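Local atomic coordinates of FACT complex subunit SPT16 (Ashbya gossypii, PDB entry 6A8M), a protein that probably reorganises nucleosomes, as a subunit of the FACT histone chaperone, during transcription, replication and repair of DNA. Residues A183-S188 / K296-N301; D316-L321 / L415-T420; L322-E327 / V347-S352; T362-S367 / Q377-N382; R387-G392 / V421-G426. One frame throughout, in Å; residues are numbered along the deposited sequence.

Interaction 1 (A183-S188 / K296-N301); sequences AYLQVS and KNYCSN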
# COMPACT_ATOMS: atom_id res chain seq x y z
N ALA A 183 6.94 -4.75 -11.92
CA ALA A 183 6.00 -4.96 -13.02
C ALA A 183 4.56 -4.90 -12.52
O ALA A 183 3.72 -4.23 -13.13
CB ALA A 183 6.28 -6.31 -13.70
N TYR A 184 4.27 -5.54 -11.39
CA TYR A 184 2.90 -5.47 -10.87
C TYR A 184 2.52 -4.04 -10.53
O TYR A 184 1.36 -3.64 -10.73
CB TYR A 184 2.73 -6.37 -9.65
CG TYR A 184 2.96 -7.84 -9.95
CD1 TYR A 184 2.61 -8.41 -11.18
CD2 TYR A 184 3.51 -8.67 -8.97
CE1 TYR A 184 2.84 -9.75 -11.43
CE2 TYR A 184 3.72 -10.02 -9.20
CZ TYR A 184 3.38 -10.55 -10.43
OH TYR A 184 3.61 -11.90 -10.66
N LEU A 185 3.46 -3.26 -9.98
CA LEU A 185 3.18 -1.85 -9.69
C LEU A 185 2.92 -1.05 -10.97
O LEU A 185 2.10 -0.12 -10.95
CB LEU A 185 4.35 -1.22 -8.91
CG LEU A 185 4.42 -1.71 -7.47
CD1 LEU A 185 5.83 -1.44 -6.93
CD2 LEU A 185 3.42 -0.99 -6.61
N GLN A 186 3.59 -1.39 -12.07
CA GLN A 186 3.28 -0.68 -13.32
C GLN A 186 1.91 -1.07 -13.85
O GLN A 186 1.17 -0.23 -14.37
CB GLN A 186 4.38 -0.92 -14.37
CG GLN A 186 4.09 -0.22 -15.70
CD GLN A 186 4.14 1.30 -15.62
OE1 GLN A 186 5.18 1.92 -15.90
NE2 GLN A 186 2.99 1.92 -15.29
N VAL A 187 1.54 -2.35 -13.74
CA VAL A 187 0.21 -2.77 -14.17
C VAL A 187 -0.83 -2.04 -13.34
O VAL A 187 -1.77 -1.44 -13.88
CB VAL A 187 0.04 -4.29 -14.04
CG1 VAL A 187 -1.40 -4.70 -14.35
CG2 VAL A 187 0.99 -5.04 -14.99
N SER A 188 -0.67 -2.07 -12.02
CA SER A 188 -1.59 -1.39 -11.12
C SER A 188 -1.72 0.08 -11.47
O SER A 188 -2.84 0.63 -11.53
CB SER A 188 -1.09 -1.54 -9.69
OG SER A 188 -1.96 -0.85 -8.81
N LYS A 296 -2.44 -7.82 -8.26
CA LYS A 296 -1.76 -8.87 -7.49
C LYS A 296 -1.22 -8.31 -6.18
O LYS A 296 -0.08 -8.59 -5.77
CB LYS A 296 -0.67 -9.53 -8.31
CG LYS A 296 -1.25 -10.34 -9.45
CD LYS A 296 -0.17 -11.13 -10.21
CE LYS A 296 0.18 -12.43 -9.52
NZ LYS A 296 0.81 -13.41 -10.49
N ASN A 297 -2.05 -7.51 -5.52
CA ASN A 297 -1.90 -6.91 -4.19
C ASN A 297 -0.97 -5.70 -4.18
O ASN A 297 -0.81 -5.09 -3.11
CB ASN A 297 -1.44 -7.92 -3.13
CG ASN A 297 -2.33 -9.16 -3.07
OD1 ASN A 297 -1.87 -10.30 -3.20
ND2 ASN A 297 -3.62 -8.94 -2.91
N TYR A 298 -0.38 -5.30 -5.32
CA TYR A 298 0.51 -4.14 -5.35
C TYR A 298 -0.28 -2.86 -5.62
O TYR A 298 -0.92 -2.74 -6.66
CB TYR A 298 1.64 -4.37 -6.38
CG TYR A 298 2.59 -5.36 -5.79
CD1 TYR A 298 2.39 -6.74 -5.97
CD2 TYR A 298 3.63 -4.95 -4.99
CE1 TYR A 298 3.22 -7.66 -5.34
CE2 TYR A 298 4.50 -5.87 -4.40
CZ TYR A 298 4.27 -7.20 -4.56
OH TYR A 298 5.09 -8.08 -3.91
N CYS A 299 -0.23 -1.91 -4.67
CA CYS A 299 -0.99 -0.67 -4.72
C CYS A 299 -0.33 0.40 -5.57
O CYS A 299 0.90 0.55 -5.60
CB CYS A 299 -1.16 -0.10 -3.32
SG CYS A 299 -2.04 -1.19 -2.19
N SER A 300 -1.18 1.21 -6.21
CA SER A 300 -0.80 2.45 -6.88
C SER A 300 -1.82 3.52 -6.49
O SER A 300 -2.87 3.24 -5.88
CB SER A 300 -0.73 2.29 -8.41
OG SER A 300 -1.99 1.89 -8.92
N ASN A 301 -1.50 4.77 -6.83
CA ASN A 301 -2.32 5.90 -6.43
C ASN A 301 -2.17 6.99 -7.48
O ASN A 301 -1.08 7.17 -8.02
CB ASN A 301 -1.90 6.46 -5.05
CG ASN A 301 -2.88 7.47 -4.53
OD1 ASN A 301 -4.07 7.17 -4.49
ND2 ASN A 301 -2.41 8.68 -4.19
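Ser188 OG and Ser300 OG meet at 2.7 Å in a hydrogen bond, and either hydroxyl could be the donor. OG of Ser188 also lies 3.0 Å from the carbonyl O of Tyr298, and its one proton cannot be assigned between the two. The OG of Ser188 is anti to the backbone N (chi1 178°), which carries it over to the strand. Ser300 OG has a further partner in Ser192 OG, one turn along the helix.

The other polar pair is Lys296 NZ, which donates to Tyr184 OH over 3.2 Å. The lysine chain crosses the tyrosine ring. Its CD stands over one face, nearer the rim than the middle, 3.9 Å from the Tyr184 centroid, in a CH-pi contact. The bend at chi3 (82°) turns CE toward the phenol oxygen. Glu247 completes this corner: it forms a salt bridge with Lys296 and accepts a hydrogen bond from Tyr184 OH. The negative charge would be expected to steady the ammonium group.

Between the two polar ends the packing is apolar. Tyr184 CB lies 3.7 Å from Tyr298 CD1, and the two rings lie obliquely, their planes 34° apart. Leu185 CD2 rests 3.8 Å from Tyr298 CB. The same methyl lies 3.1 Å from Cys299 O, a buried carbonyl with no hydrogen-bond partner in the model. Tyr298 OH is hydrogen-bonded to Glu181 OE1.

The contact joins helix 179-208 to the start of strand 298-308, which belongs to the M24 peptidase-like domain. Strand 285-295 lies beside Ser188, and strand 412-424 touches Leu185 through Gln422.

Interaction 2 (D316-L321 / L415-T420); sequences DNYDFL and LQLADT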
# COMPACT_ATOMS: atom_id res chain seq x y z
N ASP A 316 -2.97 29.87 -11.50
CA ASP A 316 -1.59 30.15 -11.12
C ASP A 316 -1.11 29.15 -10.07
O ASP A 316 0.02 28.64 -10.14
CB ASP A 316 -1.47 31.58 -10.61
CG ASP A 316 -1.61 32.63 -11.72
OD1 ASP A 316 -1.63 32.25 -12.91
OD2 ASP A 316 -1.70 33.84 -11.38
N ASN A 317 -1.96 28.85 -9.09
CA ASN A 317 -1.54 27.93 -8.04
C ASN A 317 -1.53 26.49 -8.53
O ASN A 317 -0.72 25.69 -8.06
CB ASN A 317 -2.42 28.10 -6.81
CG ASN A 317 -2.13 29.41 -6.11
OD1 ASN A 317 -1.03 29.97 -6.23
ND2 ASN A 317 -3.13 29.94 -5.41
N TYR A 318 -2.40 26.14 -9.48
CA TYR A 318 -2.29 24.81 -10.08
C TYR A 318 -1.00 24.69 -10.88
O TYR A 318 -0.34 23.64 -10.86
CB TYR A 318 -3.49 24.48 -10.95
CG TYR A 318 -3.34 23.09 -11.53
CD1 TYR A 318 -3.67 21.97 -10.78
CD2 TYR A 318 -2.79 22.89 -12.79
CE1 TYR A 318 -3.49 20.68 -11.29
CE2 TYR A 318 -2.61 21.60 -13.31
CZ TYR A 318 -2.97 20.50 -12.54
OH TYR A 318 -2.79 19.22 -13.02
N ASP A 319 -0.63 25.74 -11.62
CA ASP A 319 0.64 25.71 -12.33
C ASP A 319 1.79 25.50 -11.37
O ASP A 319 2.72 24.72 -11.65
CB ASP A 319 0.85 27.02 -13.10
CG ASP A 319 -0.08 27.15 -14.30
OD1 ASP A 319 -0.63 26.11 -14.75
OD2 ASP A 319 -0.23 28.29 -14.79
N PHE A 320 1.77 26.20 -10.23
CA PHE A 320 2.80 26.01 -9.21
C PHE A 320 2.80 24.60 -8.67
O PHE A 320 3.87 24.00 -8.48
CB PHE A 320 2.60 27.01 -8.07
CG PHE A 320 3.41 26.65 -6.86
CD1 PHE A 320 4.76 26.93 -6.84
CD2 PHE A 320 2.83 25.97 -5.79
CE1 PHE A 320 5.52 26.58 -5.75
CE2 PHE A 320 3.60 25.60 -4.70
CZ PHE A 320 4.93 25.90 -4.68
N LEU A 321 1.61 24.04 -8.39
CA LEU A 321 1.53 22.68 -7.86
C LEU A 321 2.24 21.69 -8.78
O LEU A 321 2.96 20.80 -8.31
CB LEU A 321 0.07 22.28 -7.67
CG LEU A 321 -0.26 20.88 -7.19
CD1 LEU A 321 0.28 20.68 -5.78
CD2 LEU A 321 -1.78 20.69 -7.22
N LEU A 415 -6.30 22.12 -3.69
CA LEU A 415 -5.52 21.56 -4.79
C LEU A 415 -4.90 20.26 -4.34
O LEU A 415 -4.39 20.17 -3.23
CB LEU A 415 -4.39 22.52 -5.25
CG LEU A 415 -4.87 23.90 -5.71
CD1 LEU A 415 -3.67 24.84 -5.90
CD2 LEU A 415 -5.68 23.79 -7.00
N GLN A 416 -4.87 19.27 -5.23
CA GLN A 416 -4.24 18.03 -4.85
C GLN A 416 -3.75 17.30 -6.10
O GLN A 416 -4.48 17.19 -7.08
CB GLN A 416 -5.20 17.15 -4.05
CG GLN A 416 -4.57 15.87 -3.56
CD GLN A 416 -5.42 15.19 -2.54
OE1 GLN A 416 -6.59 14.83 -2.82
NE2 GLN A 416 -4.88 15.02 -1.34
N LEU A 417 -2.53 16.78 -6.03
CA LEU A 417 -1.95 16.05 -7.14
C LEU A 417 -1.19 14.87 -6.56
O LEU A 417 -0.42 15.06 -5.62
CB LEU A 417 -0.99 16.96 -7.93
CG LEU A 417 -0.41 16.43 -9.23
CD1 LEU A 417 -1.52 16.28 -10.27
CD2 LEU A 417 0.69 17.37 -9.72
N ALA A 418 -1.37 13.68 -7.13
CA ALA A 418 -0.60 12.52 -6.68
C ALA A 418 -0.24 11.64 -7.87
O ALA A 418 -1.02 11.50 -8.81
CB ALA A 418 -1.38 11.69 -5.63
N ASP A 419 0.95 11.03 -7.81
CA ASP A 419 1.39 10.08 -8.81
C ASP A 419 2.20 8.99 -8.14
O ASP A 419 2.79 9.19 -7.07
CB ASP A 419 2.22 10.75 -9.92
CG ASP A 419 1.34 11.46 -10.93
OD1 ASP A 419 0.66 10.76 -11.70
OD2 ASP A 419 1.31 12.70 -10.94
N THR A 420 2.25 7.83 -8.79
CA THR A 420 3.06 6.71 -8.32
C THR A 420 4.43 6.77 -8.99
O THR A 420 4.53 6.89 -10.21
CB THR A 420 2.34 5.40 -8.64
OG1 THR A 420 1.05 5.45 -8.00
CG2 THR A 420 3.11 4.19 -8.14
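Leu321 and Leu415 are the main apolar pair, with Leu321 CD2 3.7 Å from Leu415 CB. The two side chains lie alongside, pointing opposite ways. The same CD2 methyl also lies 3.9 Å from Leu417 CB, so one branch of Leu321 touches two strand residues. Leu321 CG is anti to the backbone N (chi1 177°), which carries the branch point toward the strand. Leu415 CD1 reaches Asn317 CB, 3.6 Å away. That methyl also approaches the backbone N of Tyr318. A looser contact brings Leu417 CD1 within 4.2 Å of Tyr318 OH.

No hydrogen bond joins the two segments. The polar groups of the helix find partners nearby instead. Asn317 ND2 bonds to Tyr413 OH, just ahead of the strand segment. Tyr318 OH bonds to the carbonyl O of Lys436.

The axes of the two segments approach to 9.3 Å and run in nearly the same direction, with an angle of 24° between them. Leu321 also rests on Leu399 and Phe401 of strand 394-405, the neighbour of strand 412-424.

The arrangement is an amphipathic helix laid on a beta sheet. Here helix 312-332 covers the antiparallel sheet of the M24 peptidase domain, which has the pita-bread fold of that family.

Interaction 3 (L322-E327 / V347-S352); sequences LLLQEE and VNYINS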
# COMPACT_ATOMS: atom_id res chain seq x y z
N LEU A 322 2.09 21.86 -10.10
CA LEU A 322 2.82 21.01 -11.04
C LEU A 322 4.32 21.16 -10.89
O LEU A 322 5.06 20.16 -10.92
CB LEU A 322 2.42 21.35 -12.48
CG LEU A 322 1.10 20.83 -12.99
CD1 LEU A 322 0.88 21.36 -14.42
CD2 LEU A 322 1.05 19.30 -12.95
N LEU A 323 4.80 22.40 -10.79
CA LEU A 323 6.23 22.67 -10.64
C LEU A 323 6.76 22.09 -9.34
O LEU A 323 7.88 21.58 -9.30
CB LEU A 323 6.48 24.18 -10.68
CG LEU A 323 6.14 24.84 -12.02
CD1 LEU A 323 6.37 26.33 -11.99
CD2 LEU A 323 6.97 24.20 -13.13
N LEU A 324 5.96 22.14 -8.28
CA LEU A 324 6.38 21.58 -6.99
C LEU A 324 6.51 20.07 -7.07
O LEU A 324 7.48 19.49 -6.56
CB LEU A 324 5.37 21.99 -5.91
CG LEU A 324 5.57 21.30 -4.55
CD1 LEU A 324 6.92 21.76 -3.97
CD2 LEU A 324 4.45 21.67 -3.59
N GLN A 325 5.52 19.40 -7.67
CA GLN A 325 5.63 17.95 -7.82
C GLN A 325 6.87 17.58 -8.62
O GLN A 325 7.60 16.65 -8.27
CB GLN A 325 4.38 17.38 -8.50
CG GLN A 325 4.36 15.84 -8.41
CD GLN A 325 3.47 15.17 -9.44
OE1 GLN A 325 3.53 15.48 -10.64
NE2 GLN A 325 2.67 14.22 -8.98
N GLU A 326 7.14 18.33 -9.69
CA GLU A 326 8.33 18.08 -10.49
C GLU A 326 9.60 18.25 -9.66
O GLU A 326 10.53 17.44 -9.77
CB GLU A 326 8.34 19.01 -11.70
CG GLU A 326 9.60 18.93 -12.55
CD GLU A 326 9.72 17.61 -13.29
OE1 GLU A 326 8.68 17.01 -13.64
OE2 GLU A 326 10.87 17.17 -13.52
N GLU A 327 9.65 19.29 -8.83
CA GLU A 327 10.80 19.48 -7.94
C GLU A 327 10.98 18.29 -7.02
O GLU A 327 12.11 17.82 -6.81
CB GLU A 327 10.61 20.78 -7.14
CG GLU A 327 11.50 20.94 -5.89
CD GLU A 327 12.97 21.17 -6.18
OE1 GLU A 327 13.34 21.31 -7.36
OE2 GLU A 327 13.78 21.22 -5.22
N VAL A 347 8.85 22.21 1.26
CA VAL A 347 8.54 23.41 2.03
C VAL A 347 9.38 24.58 1.55
O VAL A 347 8.90 25.71 1.42
CB VAL A 347 8.74 23.15 3.52
CG1 VAL A 347 8.61 24.46 4.31
CG2 VAL A 347 7.73 22.11 3.99
N ASN A 348 10.67 24.32 1.28
CA ASN A 348 11.55 25.37 0.77
C ASN A 348 11.01 25.93 -0.54
O ASN A 348 11.02 27.15 -0.75
CB ASN A 348 12.96 24.82 0.54
CG ASN A 348 13.66 24.43 1.82
OD1 ASN A 348 13.22 24.75 2.92
ND2 ASN A 348 14.78 23.72 1.67
N TYR A 349 10.60 25.05 -1.44
CA TYR A 349 10.15 25.49 -2.76
C TYR A 349 8.89 26.35 -2.65
O TYR A 349 8.75 27.36 -3.34
CB TYR A 349 9.93 24.26 -3.64
CG TYR A 349 9.78 24.54 -5.12
CD1 TYR A 349 10.90 24.71 -5.93
CD2 TYR A 349 8.53 24.64 -5.70
CE1 TYR A 349 10.75 24.97 -7.28
CE2 TYR A 349 8.37 24.90 -7.04
CZ TYR A 349 9.49 25.06 -7.83
OH TYR A 349 9.32 25.33 -9.18
N ILE A 350 7.97 25.98 -1.74
CA ILE A 350 6.76 26.78 -1.56
C ILE A 350 7.10 28.14 -0.96
O ILE A 350 6.56 29.17 -1.38
CB ILE A 350 5.76 26.03 -0.66
CG1 ILE A 350 5.27 24.76 -1.30
CG2 ILE A 350 4.59 26.93 -0.32
CD1 ILE A 350 4.78 23.79 -0.25
N ASN A 351 7.98 28.16 0.04
CA ASN A 351 8.35 29.42 0.67
C ASN A 351 8.99 30.36 -0.34
O ASN A 351 8.78 31.58 -0.29
CB ASN A 351 9.31 29.14 1.83
CG ASN A 351 9.84 30.41 2.48
OD1 ASN A 351 9.22 30.95 3.40
ND2 ASN A 351 11.00 30.89 2.01
N SER A 352 9.76 29.79 -1.27
CA SER A 352 10.41 30.59 -2.29
C SER A 352 9.40 31.23 -3.23
O SER A 352 9.48 32.43 -3.52
CB SER A 352 11.39 29.74 -3.09
OG SER A 352 12.08 30.56 -4.01
O HOH W 1 9.99 22.31 -10.79
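Tyr349 reaches across to Leu324 between two roughly antiparallel helices, 312-332 and 339-353. They belong to the helical cover of the pita-bread fold. The axes of the two segments are 10.2 Å apart at closest approach, with an angle of 147° between their directions.

Tyr349 carries most of the contact. Its CG is anti to the backbone N (chi1 -166°), which starts the ring toward the other helix. Leu324 CD1 lies 3.7 Å from Tyr349 CD2. Over one face of the ring comes Glu327 CB, 4.2 Å from the centroid, in a CH-pi contact. The carboxylate of Glu327 lies nearly parallel to the ring, with 10° between the planes. Its OE2 accepts a hydrogen bond from Asn331 ND2. At the far end of the ring, Tyr349 OH touches Leu323 CB at 3.4 Å.

Ile350 follows with a smaller contact, CG1 to Leu324 CD2 at 3.9 Å. Ile350 also touches Phe401 and Phe361.

A water donates to Leu323 O at 2.7 Å and makes a weak, long bond to Tyr349 OH at 3.5 Å.

Interaction 4 (T362-S367 / Q377-N382); sequences TKNVGS and QFVLNN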
# COMPACT_ATOMS: atom_id res chain seq x y z
N THR A 362 -0.27 20.29 2.88
CA THR A 362 -0.26 19.02 3.60
C THR A 362 1.03 18.87 4.39
O THR A 362 2.09 19.35 3.97
CB THR A 362 -0.45 17.87 2.59
OG1 THR A 362 0.50 17.96 1.50
CG2 THR A 362 -1.85 17.92 1.98
N LYS A 363 0.95 18.25 5.56
CA LYS A 363 2.14 18.07 6.39
C LYS A 363 2.98 16.85 5.98
O LYS A 363 3.90 16.45 6.71
CB LYS A 363 1.74 18.00 7.86
CG LYS A 363 1.15 19.31 8.38
CD LYS A 363 2.18 20.45 8.26
CE LYS A 363 1.72 21.76 8.93
NZ LYS A 363 2.69 22.87 8.64
N ASN A 364 2.66 16.24 4.85
CA ASN A 364 3.52 15.21 4.28
C ASN A 364 3.33 15.24 2.78
O ASN A 364 2.34 15.79 2.28
CB ASN A 364 3.18 13.82 4.84
CG ASN A 364 1.81 13.33 4.38
OD1 ASN A 364 1.68 12.71 3.33
ND2 ASN A 364 0.77 13.63 5.16
N VAL A 365 4.28 14.65 2.04
CA VAL A 365 4.10 14.56 0.59
C VAL A 365 3.98 13.11 0.14
O VAL A 365 4.31 12.77 -0.99
CB VAL A 365 5.20 15.32 -0.18
CG1 VAL A 365 5.06 16.83 0.09
CG2 VAL A 365 6.62 14.83 0.15
N GLY A 366 3.42 12.27 0.99
CA GLY A 366 3.09 10.93 0.56
C GLY A 366 3.79 9.88 1.38
O GLY A 366 4.18 10.12 2.54
N SER A 367 3.97 8.69 0.81
CA SER A 367 4.61 7.63 1.57
C SER A 367 5.19 6.59 0.62
O SER A 367 4.87 6.56 -0.57
CB SER A 367 3.62 6.95 2.52
OG SER A 367 2.78 6.07 1.80
N GLN A 377 5.48 3.83 8.49
CA GLN A 377 6.88 3.88 8.90
C GLN A 377 7.74 4.66 7.92
O GLN A 377 8.93 4.84 8.19
CB GLN A 377 7.44 2.46 9.00
CG GLN A 377 6.65 1.52 9.89
CD GLN A 377 6.69 1.96 11.33
OE1 GLN A 377 7.74 2.35 11.84
NE2 GLN A 377 5.54 1.91 11.99
N PHE A 378 7.19 5.09 6.79
CA PHE A 378 7.98 5.79 5.77
C PHE A 378 7.07 6.83 5.12
O PHE A 378 6.82 6.81 3.93
CB PHE A 378 8.56 4.78 4.78
CG PHE A 378 9.79 5.26 4.02
CD1 PHE A 378 9.89 6.56 3.54
CD2 PHE A 378 10.83 4.38 3.77
CE1 PHE A 378 11.02 6.99 2.82
CE2 PHE A 378 11.97 4.80 3.07
CZ PHE A 378 12.07 6.10 2.60
N VAL A 379 6.53 7.74 5.96
CA VAL A 379 5.76 8.88 5.49
C VAL A 379 6.72 10.02 5.18
O VAL A 379 7.69 10.24 5.91
CB VAL A 379 4.71 9.31 6.53
CG1 VAL A 379 4.02 10.57 6.12
CG2 VAL A 379 3.64 8.20 6.70
N LEU A 380 6.46 10.74 4.08
CA LEU A 380 7.36 11.81 3.65
C LEU A 380 6.98 13.09 4.37
O LEU A 380 6.32 13.98 3.83
CB LEU A 380 7.31 11.96 2.14
CG LEU A 380 7.67 10.68 1.36
CD1 LEU A 380 7.54 10.90 -0.16
CD2 LEU A 380 9.08 10.23 1.71
N ASN A 381 7.39 13.18 5.65
CA ASN A 381 7.10 14.33 6.49
C ASN A 381 8.37 14.79 7.17
O ASN A 381 9.44 14.18 7.04
CB ASN A 381 6.00 13.98 7.50
CG ASN A 381 6.40 12.85 8.44
OD1 ASN A 381 7.58 12.61 8.69
ND2 ASN A 381 5.40 12.16 8.97
N ASN A 382 8.26 15.88 7.95
CA ASN A 382 9.43 16.45 8.62
C ASN A 382 9.95 15.57 9.76
O ASN A 382 11.12 15.68 10.14
CB ASN A 382 9.10 17.86 9.14
CG ASN A 382 10.16 18.41 10.11
OD1 ASN A 382 10.09 18.17 11.32
ND2 ASN A 382 11.14 19.15 9.58
O HOH W 2 5.77 17.35 8.40
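The carboxamide of Asn364 stands beside Val379, with Asn364 CG 3.9 Å from Val379 CG1. The two side chains lie obliquely to each other. Within its own segment, Asn364 OD1 accepts from Gly366 N at 2.9 Å, in the carbonyl plane and on a lone pair. This is an Asx turn. CG sits between the backbone N and the carbonyl carbon (chi1 68°), which places the carboxamide for this bond. The same OD1 takes a second hydrogen bond from Arg374 NH2. Asn381 OD1 accepts a hydrogen bond from Asn384 N, while Asn381 CB rests 3.3 Å from Lys363 O. The Phe378 ring meets that of Phe395 edge-to-face.

The segments form a beta hairpin at the edge of the antiparallel sheet, with strand 379-381 outermost. Two backbone hydrogen bonds tie them. Val365 N donates to Leu380 O at 2.8 Å. Leu380 N donates to Gly366 O, also at 2.8 Å and nearly straight, at 176°, but from above the carbonyl plane. Leu380 is the centre of an inverse gamma turn, closed by a weak bond from Asn381 N to Val379 O. Ser367 and Val379 make a non-hydrogen-bonded pair.

Val365 CG2 meets Leu380 CB at 3.6 Å, the side chains crossing at about a right angle. Leu380 continues onto Phe395 and Ile397 of strand 394-405. A water bridges the two segments, donating to Lys363 O and accepting from Asn382 N at 2.9 Å.

Interaction 5 (R387-G392 / V421-G426); sequences RKVENG and VQLTSG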
# COMPACT_ATOMS: atom_id res chain seq x y z
N ARG A 387 14.60 6.95 7.98
CA ARG A 387 14.53 6.09 6.81
C ARG A 387 15.28 6.77 5.67
O ARG A 387 15.52 7.98 5.68
CB ARG A 387 13.08 5.81 6.37
CG ARG A 387 12.22 5.26 7.48
CD ARG A 387 12.66 3.87 7.89
NE ARG A 387 12.56 2.91 6.79
CZ ARG A 387 11.48 2.18 6.54
NH1 ARG A 387 10.39 2.30 7.29
NH2 ARG A 387 11.49 1.33 5.52
N LYS A 388 15.69 5.96 4.69
CA LYS A 388 16.49 6.42 3.57
C LYS A 388 15.91 5.84 2.29
O LYS A 388 15.57 4.65 2.25
CB LYS A 388 17.96 6.01 3.73
CG LYS A 388 18.69 6.85 4.77
CD LYS A 388 20.18 6.56 4.84
CE LYS A 388 20.81 7.49 5.87
NZ LYS A 388 22.30 7.53 5.78
N VAL A 389 15.75 6.68 1.27
CA VAL A 389 15.30 6.21 -0.03
C VAL A 389 16.33 5.25 -0.60
O VAL A 389 17.54 5.49 -0.53
CB VAL A 389 15.08 7.39 -0.99
CG1 VAL A 389 14.80 6.90 -2.39
CG2 VAL A 389 13.93 8.27 -0.50
N GLU A 390 15.85 4.15 -1.18
CA GLU A 390 16.73 3.19 -1.83
C GLU A 390 16.24 2.97 -3.25
O GLU A 390 15.05 3.09 -3.53
CB GLU A 390 16.74 1.84 -1.12
CG GLU A 390 17.30 1.80 0.30
CD GLU A 390 16.97 0.47 0.98
OE1 GLU A 390 17.80 -0.46 0.89
OE2 GLU A 390 15.86 0.32 1.54
N ASN A 391 17.17 2.62 -4.14
CA ASN A 391 16.79 2.14 -5.47
C ASN A 391 15.82 0.97 -5.32
O ASN A 391 16.02 0.08 -4.48
CB ASN A 391 18.03 1.72 -6.26
CG ASN A 391 17.73 1.37 -7.71
OD1 ASN A 391 16.69 1.75 -8.25
ND2 ASN A 391 18.65 0.66 -8.35
N GLY A 392 14.74 1.00 -6.10
CA GLY A 392 13.70 -0.01 -6.04
C GLY A 392 12.52 0.34 -5.16
O GLY A 392 11.50 -0.39 -5.16
N VAL A 421 5.49 6.72 -8.18
CA VAL A 421 6.85 6.93 -8.67
C VAL A 421 7.72 5.77 -8.22
O VAL A 421 7.79 5.47 -7.02
CB VAL A 421 7.44 8.26 -8.16
CG1 VAL A 421 8.87 8.44 -8.71
CG2 VAL A 421 6.54 9.45 -8.53
N GLN A 422 8.41 5.15 -9.16
CA GLN A 422 9.29 4.02 -8.92
C GLN A 422 10.74 4.49 -9.02
O GLN A 422 11.13 5.09 -10.02
CB GLN A 422 9.04 2.93 -9.96
CG GLN A 422 10.02 1.78 -9.88
CD GLN A 422 9.77 0.91 -8.66
OE1 GLN A 422 8.65 0.43 -8.44
NE2 GLN A 422 10.81 0.69 -7.86
N LEU A 423 11.54 4.20 -7.99
CA LEU A 423 12.98 4.42 -8.11
C LEU A 423 13.58 3.27 -8.89
O LEU A 423 13.45 2.11 -8.48
CB LEU A 423 13.65 4.51 -6.73
CG LEU A 423 13.73 5.86 -6.02
CD1 LEU A 423 14.59 6.86 -6.82
CD2 LEU A 423 12.34 6.39 -5.80
N THR A 424 14.25 3.57 -10.00
CA THR A 424 15.00 2.60 -10.77
C THR A 424 16.47 3.01 -10.87
O THR A 424 16.87 4.10 -10.45
CB THR A 424 14.43 2.44 -12.19
OG1 THR A 424 14.81 3.57 -12.98
CG2 THR A 424 12.91 2.38 -12.13
N SER A 425 17.28 2.12 -11.45
CA SER A 425 18.68 2.46 -11.64
C SER A 425 18.83 3.67 -12.55
O SER A 425 19.80 4.43 -12.43
CB SER A 425 19.47 1.26 -12.20
OG SER A 425 19.46 0.17 -11.29
N GLY A 426 17.87 3.88 -13.46
CA GLY A 426 17.86 5.05 -14.31
C GLY A 426 17.25 6.27 -13.69
O GLY A 426 17.14 7.31 -14.35
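Gly392 N donates to Leu423 O at 2.9 Å, with a bent angle of 135° at the hydrogen. A second donor grips the same oxygen: Gln422 NE2 lies 3.1 Å from Leu423 O, with an almost straight N-H...O angle of 174°. The two donors reach the carbonyl from opposite faces of its plane. Gln422 NE2 also makes a weak bond to Gly392 O at 3.0 Å. One amide nitrogen therefore spans both backbones. The bend of the glutamine chain at chi2 (72°) folds CD back toward its own strand.

Gly392 has a positive phi. Beside it, Asn391 approaches Thr424 and Ser425, with Asn391 CG 3.8 Å from Thr424 C.

The packing centres on Leu423. Its CG lies 3.9 Å from Val389 CG1, the two side chains meeting at about a right angle. Leu423 CB also rests 3.8 Å from Glu390 O. Phe395 of strand 394-405 backs both Val389 and Leu423. Gln422 touches Gln182 of helix 179-208.

The contact ties the loop before strand 394-405 to the end of strand 412-424. Its polar part relies on the backbone and one glutamine amide, with no charged pair across it. Donors on both faces of the Leu423 carbonyl would hold that group in place near the end of the strand.

In the fold
Interactions 2 to 5 gather round the antiparallel sheet of the M24 peptidase-like domain, in this N-terminal part of the longer SPT16 protein, and interaction 1 brings helix 179-208 to the neighbouring sheet. Interactions 2 and 3 share helix 312-332, and their centres are about 10 Å apart. Gln325 NE2 and Asp419 OD2, 2.8 Å apart, probably hydrogen-bond between them. Interactions 2 and 5 lie on consecutive parts of strand 412-424. Interaction 1 meets interaction 2 where Asn301 O probably bonds to Thr420 OG1 at 2.7 Å, and it also touches interaction 5. Phe378 of interaction 4 touches Arg387 of interaction 5, their centres about 16 Å apart.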